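Local coordinates for protein cortical-lytic enzyme (Bacillus cereus, PDB 4S3J) that acts as an N-acetylglucosaminidase that degrades partially broken-down cortex peptidoglycan during spore germination, probably recognising its muramic acid delta-lactam residues, at residues R227-Y230 with N231-L234. Sequence-based numbering, arbitrary orientation.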
loop_
_atom_site.group_PDB
_atom_site.type_symbol
_atom_site.label_atom_id
_atom_site.label_comp_id
_atom_site.label_asym_id
_atom_site.label_seq_id
_atom_site.Cartn_x
_atom_site.Cartn_y
_atom_site.Cartn_z
ATOM N N ARG A 227 15.432 20.192 -11.420
ATOM C CA ARG A 227 14.000 19.954 -11.677
ATOM C C ARG A 227 13.729 19.774 -13.171
ATOM O O ARG A 227 13.211 18.741 -13.608
ATOM C CB ARG A 227 13.151 21.110 -11.124
ATOM C CG ARG A 227 11.650 20.948 -11.344
ATOM C CD ARG A 227 10.859 22.136 -10.783
ATOM N NE ARG A 227 11.327 23.388 -11.356
ATOM C CZ ARG A 227 10.986 23.837 -12.556
ATOM N NH1 ARG A 227 10.168 23.134 -13.326
ATOM N NH2 ARG A 227 11.492 24.985 -12.995
ATOM N N GLU A 228 14.110 20.766 -13.970
ATOM C CA GLU A 228 13.818 20.695 -15.395
ATOM C C GLU A 228 14.699 19.666 -16.114
ATOM O O GLU A 228 14.240 19.047 -17.076
ATOM C CB GLU A 228 13.958 22.076 -16.038
ATOM C CG GLU A 228 13.685 22.081 -17.528
ATOM C CD GLU A 228 12.318 21.511 -17.894
ATOM O OE1 GLU A 228 11.355 21.637 -17.095
ATOM O OE2 GLU A 228 12.224 20.919 -18.992
ATOM N N ALA A 229 15.941 19.466 -15.649
ATOM C CA ALA A 229 16.809 18.426 -16.212
ATOM C C ALA A 229 16.212 17.023 -15.983
ATOM O O ALA A 229 16.360 16.129 -16.818
ATOM C CB ALA A 229 18.229 18.522 -15.624
ATOM N N TYR A 230 15.544 16.825 -14.851
ATOM C CA TYR A 230 14.863 15.561 -14.586
ATOM C C TYR A 230 13.677 15.411 -15.553
ATOM O O TYR A 230 13.477 14.351 -16.149
ATOM C CB TYR A 230 14.385 15.496 -13.126
ATOM C CG TYR A 230 13.871 14.147 -12.640
ATOM C CD1 TYR A 230 14.052 12.979 -13.379
ATOM C CD2 TYR A 230 13.198 14.050 -11.437
ATOM C CE1 TYR A 230 13.578 11.752 -12.921
ATOM C CE2 TYR A 230 12.709 12.817 -10.971
ATOM C CZ TYR A 230 12.913 11.678 -11.719
ATOM O OH TYR A 230 12.448 10.462 -11.281
ATOM N N ASN A 231 12.895 16.473 -15.709
ATOM C CA ASN A 231 11.807 16.463 -16.694
ATOM C C ASN A 231 12.316 16.112 -18.086
ATOM O O ASN A 231 11.732 15.277 -18.770
ATOM C CB ASN A 231 11.071 17.808 -16.739
ATOM C CG ASN A 231 10.367 18.133 -15.451
ATOM O OD1 ASN A 231 10.028 17.238 -14.674
ATOM N ND2 ASN A 231 10.125 19.422 -15.213
ATOM N N ARG A 232 13.427 16.723 -18.504
ATOM C CA ARG A 232 13.990 16.429 -19.823
ATOM C C ARG A 232 14.462 14.993 -19.926
ATOM O O ARG A 232 14.291 14.355 -20.959
ATOM C CB ARG A 232 15.160 17.355 -20.163
ATOM C CG ARG A 232 14.822 18.805 -20.363
ATOM C CD ARG A 232 15.959 19.492 -21.094
ATOM N NE ARG A 232 17.191 19.471 -20.304
ATOM C CZ ARG A 232 17.527 20.395 -19.408
ATOM N NH1 ARG A 232 16.728 21.435 -19.193
ATOM N NH2 ARG A 232 18.668 20.288 -18.733
ATOM N N PHE A 233 15.088 14.481 -18.867
ATOM C CA PHE A 233 15.488 13.085 -18.869
ATOM C C PHE A 233 14.270 12.179 -19.062
ATOM O O PHE A 233 14.307 11.247 -19.861
ATOM C CB PHE A 233 16.219 12.730 -17.567
ATOM C CG PHE A 233 16.441 11.259 -17.380
ATOM C CD1 PHE A 233 17.318 10.567 -18.194
ATOM C CD2 PHE A 233 15.784 10.567 -16.367
ATOM C CE1 PHE A 233 17.534 9.214 -18.018
ATOM C CE2 PHE A 233 16.002 9.210 -16.184
ATOM C CZ PHE A 233 16.875 8.536 -17.009
ATOM N N LEU A 234 13.190 12.449 -18.338
ATOM C CA LEU A 234 12.008 11.607 -18.453
ATOM C C LEU A 234 11.437 11.683 -19.867
ATOM O O LEU A 234 11.053 10.648 -20.422
ATOM C CB LEU A 234 10.963 12.001 -17.412
ATOM C CG LEU A 234 11.356 11.688 -15.957
ATOM C CD1 LEU A 234 10.346 12.345 -15.052
ATOM C CD2 LEU A 234 11.444 10.180 -15.683
#
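Tyr-230 and Leu-234 meet one turn apart on the first turns of helix 227-240. Leu-234 CD1 lies over one face of the phenol ring, a CH-pi contact 4.2 Å from the ring centroid and displaced toward the rim. CG of Leu-234 comes to 3.8 Å from Tyr-230 CE1. With CG turned away from the tyrosine's nitrogen and set beside its carbonyl carbon (chi1 -170°), the CD1-CE1 side of the ring meets the leucine; Phe-233 brings CD2 to its edge instead, 4.2 Å from Tyr-230 CD1. A large flat residue suits this inward face, where Phe-219 and Phe-217 also pack against Tyr-230. The helix follows strand 214-218 and leads to strand 246-251, a beta-alpha-beta unit of the glycoside hydrolase family 18 TIM barrel, and the Tyr-230 side chain lies about 8 Å from that of Glu-220, the probable proton donor. On another side, the Asn-231 amide suits a junction between two acids: ND2 gives a nearly straight hydrogen bond (170°) to Glu-228 OE1 at 3.2 Å, the oxygen being met from above its carboxylate plane, and a second bond to Asp-268, which also forms a salt bridge with Arg-227. Glu-228 turns its other oxygen to a salt bridge with Arg-235. Arg-232 bends at chi3 (-63°) and turns one guanidinium face over Ala-229 CA and Glu-228 O, with NH2 3.6 Å from Ala-229 CB; the small alanine lets it lie close. Beneath these side chains run four i to i+4 backbone bonds, from Asn-231 N to Arg-227 O through Leu-234 N to Tyr-230 O.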